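Local coordinates for proline dehydrogenase (Bradyrhizobium japonicum USDA 110, PDB 3HAZ), which probably oxidises proline to glutamate in two steps, with an FAD-dependent proline dehydrogenase and an NAD-dependent aldehyde dehydrogenase in one chain, at residues K337-L342 against A439-A444; L674-S679 against R976-Q981. One frame throughout, in Å; residues are numbered along the deposited sequence.

Contact 1. Residues K337-L342 against A439-A444. With FAD (flavin-adenine dinucleotide), chain C.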
# COMPACT_ATOMS: atom_id res chain seq x y z
N LYS A 337 53.92 -21.10 30.25
CA LYS A 337 53.71 -20.07 29.25
C LYS A 337 52.96 -20.71 28.10
O LYS A 337 53.28 -21.83 27.69
CB LYS A 337 55.05 -19.53 28.75
CG LYS A 337 55.77 -18.61 29.70
CD LYS A 337 56.89 -17.87 28.97
CE LYS A 337 57.38 -16.67 29.75
NZ LYS A 337 58.23 -15.79 28.91
N LEU A 338 51.96 -20.01 27.57
CA LEU A 338 51.17 -20.52 26.46
C LEU A 338 51.16 -19.55 25.30
O LEU A 338 51.24 -18.33 25.49
CB LEU A 338 49.73 -20.80 26.91
CG LEU A 338 49.52 -21.73 28.10
CD1 LEU A 338 48.05 -21.78 28.50
CD2 LEU A 338 50.04 -23.13 27.79
N MET A 339 51.08 -20.09 24.10
CA MET A 339 50.85 -19.28 22.91
C MET A 339 49.39 -19.48 22.51
O MET A 339 48.94 -20.61 22.29
CB MET A 339 51.83 -19.68 21.80
CG MET A 339 53.30 -19.43 22.18
SD MET A 339 54.54 -20.15 21.08
CE MET A 339 54.53 -18.96 19.72
N VAL A 340 48.65 -18.38 22.46
CA VAL A 340 47.20 -18.44 22.32
C VAL A 340 46.75 -17.70 21.07
O VAL A 340 46.97 -16.50 20.94
CB VAL A 340 46.52 -17.83 23.54
CG1 VAL A 340 45.01 -17.91 23.40
CG2 VAL A 340 47.00 -18.55 24.80
N ARG A 341 46.12 -18.43 20.15
CA ARG A 341 45.65 -17.85 18.90
C ARG A 341 44.22 -17.32 19.02
O ARG A 341 43.30 -18.06 19.37
CB ARG A 341 45.70 -18.88 17.77
CG ARG A 341 45.28 -18.29 16.43
CD ARG A 341 44.87 -19.38 15.45
NE ARG A 341 45.97 -20.28 15.14
CZ ARG A 341 45.82 -21.57 14.92
NH1 ARG A 341 44.61 -22.12 14.98
NH2 ARG A 341 46.87 -22.32 14.65
N LEU A 342 44.05 -16.04 18.72
CA LEU A 342 42.72 -15.45 18.69
C LEU A 342 42.24 -15.36 17.24
O LEU A 342 42.92 -14.79 16.39
CB LEU A 342 42.72 -14.07 19.33
CG LEU A 342 41.34 -13.43 19.54
CD1 LEU A 342 40.55 -14.19 20.62
CD2 LEU A 342 41.48 -11.95 19.89
N ALA A 439 55.93 -9.11 13.99
CA ALA A 439 56.05 -10.49 13.58
C ALA A 439 54.71 -11.03 13.10
O ALA A 439 53.67 -10.74 13.68
CB ALA A 439 56.57 -11.34 14.74
N TYR A 440 54.75 -11.81 12.02
CA TYR A 440 53.58 -12.57 11.60
C TYR A 440 53.96 -13.96 11.12
O TYR A 440 54.97 -14.16 10.45
CB TYR A 440 52.76 -11.82 10.55
CG TYR A 440 53.43 -11.57 9.22
CD1 TYR A 440 54.18 -10.41 9.00
CD2 TYR A 440 53.28 -12.46 8.17
CE1 TYR A 440 54.79 -10.17 7.78
CE2 TYR A 440 53.87 -12.23 6.94
CZ TYR A 440 54.62 -11.08 6.75
OH TYR A 440 55.21 -10.86 5.52
N ARG A 441 53.13 -14.93 11.49
CA ARG A 441 53.32 -16.32 11.15
C ARG A 441 52.45 -16.66 9.94
O ARG A 441 51.28 -16.28 9.89
CB ARG A 441 52.91 -17.20 12.34
CG ARG A 441 53.10 -18.70 12.13
CD ARG A 441 52.77 -19.45 13.41
NE ARG A 441 53.46 -18.87 14.55
CZ ARG A 441 54.60 -19.33 15.04
NH1 ARG A 441 55.19 -20.39 14.49
NH2 ARG A 441 55.17 -18.73 16.08
N THR A 442 53.02 -17.36 8.98
CA THR A 442 52.27 -17.79 7.81
C THR A 442 52.08 -19.30 7.85
O THR A 442 53.05 -20.05 7.97
CB THR A 442 52.97 -17.35 6.50
OG1 THR A 442 53.10 -15.92 6.50
CG2 THR A 442 52.18 -17.77 5.28
N TYR A 443 50.83 -19.74 7.78
CA TYR A 443 50.54 -21.17 7.78
C TYR A 443 50.24 -21.64 6.37
O TYR A 443 49.57 -20.94 5.59
CB TYR A 443 49.31 -21.49 8.63
CG TYR A 443 49.50 -21.45 10.13
CD1 TYR A 443 49.72 -22.61 10.86
CD2 TYR A 443 49.38 -20.25 10.83
CE1 TYR A 443 49.85 -22.58 12.24
CE2 TYR A 443 49.50 -20.20 12.21
CZ TYR A 443 49.74 -21.37 12.91
OH TYR A 443 49.88 -21.32 14.28
N ALA A 444 50.71 -22.83 6.06
CA ALA A 444 50.39 -23.49 4.80
C ALA A 444 49.49 -24.69 5.06
O ALA A 444 49.73 -25.46 6.00
CB ALA A 444 51.68 -23.93 4.08
PA FAD C . 36.72 -10.75 8.47
O1A FAD C . 36.12 -10.52 6.96
O2A FAD C . 37.03 -9.50 9.15
O5B FAD C . 35.61 -11.55 9.34
C5B FAD C . 35.08 -12.73 8.82
C4B FAD C . 34.29 -13.48 9.90
O4B FAD C . 33.41 -12.69 10.87
C3B FAD C . 33.93 -14.84 9.91
O3B FAD C . 34.89 -15.80 9.54
C2B FAD C . 33.11 -14.98 11.18
O2B FAD C . 33.75 -15.58 12.29
C1B FAD C . 32.52 -13.64 11.42
N9A FAD C . 31.20 -13.37 10.86
C8A FAD C . 30.83 -13.31 9.53
N7A FAD C . 29.50 -12.97 9.48
C5A FAD C . 29.06 -12.81 10.82
C6A FAD C . 27.72 -12.46 11.41
N6A FAD C . 26.57 -12.20 10.54
N1A FAD C . 27.57 -12.37 12.71
C2A FAD C . 28.66 -12.60 13.57
N3A FAD C . 29.95 -12.95 13.00
C4A FAD C . 30.10 -13.04 11.64
N1 FAD C . 38.61 -20.35 13.08
C2 FAD C . 38.10 -21.30 13.93
O2 FAD C . 36.75 -21.36 14.16
N3 FAD C . 38.99 -22.26 14.53
C4 FAD C . 40.33 -22.23 14.26
O4 FAD C . 41.20 -23.12 14.90
C4X FAD C . 40.86 -21.22 13.38
N5 FAD C . 42.32 -21.16 13.08
C5X FAD C . 42.82 -20.17 12.20
C6 FAD C . 44.26 -20.12 11.91
C7 FAD C . 44.76 -19.13 11.03
C7M FAD C . 46.25 -19.10 10.72
C8 FAD C . 43.84 -18.14 10.42
C8M FAD C . 44.36 -17.05 9.46
C9 FAD C . 42.47 -18.19 10.71
C9A FAD C . 41.94 -19.23 11.61
N10 FAD C . 40.51 -19.29 11.91
C10 FAD C . 40.00 -20.31 12.81
C1' FAD C . 39.55 -18.23 11.46
C2' FAD C . 38.83 -18.48 10.11
O2' FAD C . 39.48 -19.52 9.39
C3' FAD C . 38.75 -17.16 9.33
O3' FAD C . 40.00 -16.88 8.73
C4' FAD C . 38.32 -15.94 10.23
O4' FAD C . 37.24 -16.12 11.07
C5' FAD C . 38.21 -14.63 9.41
O5' FAD C . 38.38 -13.47 10.20
P FAD C . 39.04 -12.13 9.47
O1P FAD C . 39.27 -10.94 10.61
O2P FAD C . 40.29 -12.50 8.80
O3P FAD C . 38.02 -11.71 8.27
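R341 and Y443 meet across the inside of the proline dehydrogenase barrel, a TIM-barrel-type fold. They come from parallel strands 338-343 and 440-448, which are not neighbours in the sheet. The closest CA pair, R341 and R441, is 11.0 Å apart, so side chains alone bridge the gap.

The polar part centres on R341. Its CG lies anti to the backbone N (chi1 -177°) and the chain bends at chi3, which turns the guanidinium towards the flavin. NH2 lies 3.2 Å from Y443 OH, with the hydroxyl at the guanidinium edge and in its plane. The guanidinium and the phenol ring stand at 89° to each other. NH2 bonds to S237 OG, NH1 forms a salt bridge with D280 OD1, and NE bonds to Q418 OE1. These partners fix the group's rotation.

Away from the flavin, methyl M339 CE sits 3.7 Å from R441 NH2, a van der Waals contact. The two side chains cross at about a right angle. R441 is held in turn by a salt bridge to E416 and by R233 O.

The cofactor contacts use both R341 and Y443. R341 is a known FAD-binding residue. FAD C6 lies over one face of its guanidinium, 3.4 Å above the plane and offset towards the rim; the guanidinium and isoalloxazine planes are not parallel. R341 NH1, the atom that bridges to D280, is 3.1 Å from FAD N5. At the dimethylbenzene end of the flavin, methyl C7M lies 3.3 Å from Y443 CD2.

Contact 2. Residues L674-S679 against R976-Q981; sequences LMAGNS and RFATEQ
A Schellman motif ends helix 664-675 in the aldehyde dehydrogenase part, and the contact joins this helix end to the start of strand 978-986. A676 and N678 flank G677. A676 meets F977 and A978, and N678 meets F977. G677 has positive phi, and its N bonds back to L674 O at 3.0 Å. A side chain there would be jammed against the preceding carbonyl O.

The apolar half is small. A676 CB packs on F977 CB at 3.5 Å and on A978 CB at 4.4 Å. The F977 ring turns away from this pair. It meets Y973 edge-to-face and also touches F653 and A672.

The polar half is one hydrogen bond. The bond from N678 ND2 to F977 O is 2.8 Å long and nearly straight (164°). The oxygen lies in the amide plane of N678, whereas the donor is tilted 30° from the carbonyl plane of F977. The first torsion of N678 (chi1 -56°) sets the amide beside its backbone N, where ND2 faces F977 O. ND2 also donates to A673 O, and OD1 accepts from the backbone N of R650 and G651.

A leucine in place of N678 would probably leave F977 O and A673 O without this donor and the R650 and G651 amides without their acceptor. One buried amide thus uses both its ends to tie a helix end, strand 641-656 and strand 978-986 together.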
# COMPACT_ATOMS: atom_id res chain seq x y z
N LEU A 674 -9.14 -35.36 15.88
CA LEU A 674 -9.81 -34.47 16.82
C LEU A 674 -9.94 -33.05 16.28
O LEU A 674 -11.02 -32.43 16.37
CB LEU A 674 -9.06 -34.43 18.15
CG LEU A 674 -9.16 -35.67 19.05
CD1 LEU A 674 -8.16 -35.56 20.19
CD2 LEU A 674 -10.59 -35.86 19.57
N MET A 675 -8.86 -32.52 15.71
CA MET A 675 -8.89 -31.14 15.21
C MET A 675 -9.93 -30.97 14.10
O MET A 675 -10.58 -29.93 14.00
CB MET A 675 -7.51 -30.68 14.72
CG MET A 675 -7.48 -29.22 14.29
SD MET A 675 -7.74 -28.07 15.66
CE MET A 675 -8.90 -26.93 14.90
N ALA A 676 -10.10 -32.01 13.29
CA ALA A 676 -11.05 -31.97 12.18
C ALA A 676 -12.51 -32.08 12.65
O ALA A 676 -13.43 -31.92 11.86
CB ALA A 676 -10.74 -33.05 11.18
N GLY A 677 -12.70 -32.35 13.94
CA GLY A 677 -14.03 -32.40 14.52
C GLY A 677 -14.57 -33.81 14.70
O GLY A 677 -15.76 -34.00 14.91
N ASN A 678 -13.69 -34.80 14.60
CA ASN A 678 -14.06 -36.19 14.83
C ASN A 678 -13.83 -36.59 16.27
O ASN A 678 -12.94 -36.08 16.93
CB ASN A 678 -13.22 -37.11 13.96
CG ASN A 678 -13.31 -36.77 12.49
OD1 ASN A 678 -14.29 -37.11 11.84
ND2 ASN A 678 -12.28 -36.10 11.96
N SER A 679 -14.64 -37.53 16.77
CA SER A 679 -14.28 -38.22 18.00
C SER A 679 -13.34 -39.36 17.61
O SER A 679 -13.27 -39.74 16.44
CB SER A 679 -15.53 -38.74 18.73
OG SER A 679 -16.26 -39.64 17.93
N ARG A 976 -8.48 -34.46 4.86
CA ARG A 976 -8.86 -35.87 4.70
C ARG A 976 -9.72 -36.39 5.85
O ARG A 976 -10.48 -37.35 5.68
CB ARG A 976 -7.61 -36.74 4.54
CG ARG A 976 -7.90 -38.11 3.96
CD ARG A 976 -8.18 -38.02 2.47
NE ARG A 976 -8.37 -39.35 1.90
CZ ARG A 976 -9.56 -39.89 1.68
NH1 ARG A 976 -10.67 -39.22 1.95
NH2 ARG A 976 -9.64 -41.11 1.17
N PHE A 977 -9.60 -35.77 7.03
CA PHE A 977 -10.35 -36.20 8.21
C PHE A 977 -11.74 -35.58 8.26
O PHE A 977 -12.53 -35.86 9.17
CB PHE A 977 -9.61 -35.86 9.50
CG PHE A 977 -8.33 -36.62 9.69
CD1 PHE A 977 -7.15 -36.19 9.09
CD2 PHE A 977 -8.29 -37.75 10.49
CE1 PHE A 977 -5.96 -36.88 9.28
CE2 PHE A 977 -7.11 -38.45 10.68
CZ PHE A 977 -5.94 -38.01 10.07
N ALA A 978 -12.04 -34.71 7.29
CA ALA A 978 -13.31 -33.99 7.30
C ALA A 978 -14.12 -34.25 6.04
O ALA A 978 -13.63 -34.86 5.09
CB ALA A 978 -13.08 -32.50 7.48
N THR A 979 -15.36 -33.78 6.03
CA THR A 979 -16.21 -33.88 4.86
C THR A 979 -16.70 -32.49 4.48
O THR A 979 -16.90 -31.64 5.35
CB THR A 979 -17.42 -34.84 5.12
OG1 THR A 979 -18.12 -35.08 3.90
CG2 THR A 979 -18.38 -34.25 6.14
N GLU A 980 -16.86 -32.25 3.18
CA GLU A 980 -17.32 -30.95 2.69
C GLU A 980 -18.84 -30.80 2.75
O GLU A 980 -19.59 -31.76 2.58
CB GLU A 980 -16.90 -30.75 1.24
CG GLU A 980 -15.42 -30.45 1.02
CD GLU A 980 -15.01 -30.77 -0.40
OE1 GLU A 980 -14.93 -29.84 -1.23
OE2 GLU A 980 -14.82 -31.97 -0.70
N GLN A 981 -19.29 -29.56 2.94
CA GLN A 981 -20.71 -29.24 2.86
C GLN A 981 -20.90 -27.87 2.22
O GLN A 981 -20.34 -26.88 2.68
CB GLN A 981 -21.37 -29.26 4.24
CG GLN A 981 -22.87 -28.99 4.20
CD GLN A 981 -23.55 -29.30 5.52
OE1 GLN A 981 -23.42 -28.54 6.48
NE2 GLN A 981 -24.28 -30.41 5.57

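How the contacts relate
From the N terminus, the chain passes through a run of helices and the first barrel strands before strand 338-343 opens contact 1. Contact 1 closes when strand 440-448 arrives, after 96 residues that include strands 390-395 and 416-420 of the same barrel. It ties two barrel strands together across the interior. The chain then passes into the aldehyde dehydrogenase part. Contact 2 opens at the end of helix 664-675 and closes 296 residues later. It ties that helix end to late strand 978-986, which pairs antiparallel with strand 641-656. Its loop holds the whole sheet containing strands 765-769 and 917-921. The contacts run in series and neither nest nor cross. The centres of contacts 1 and 2 are about 66 Å apart.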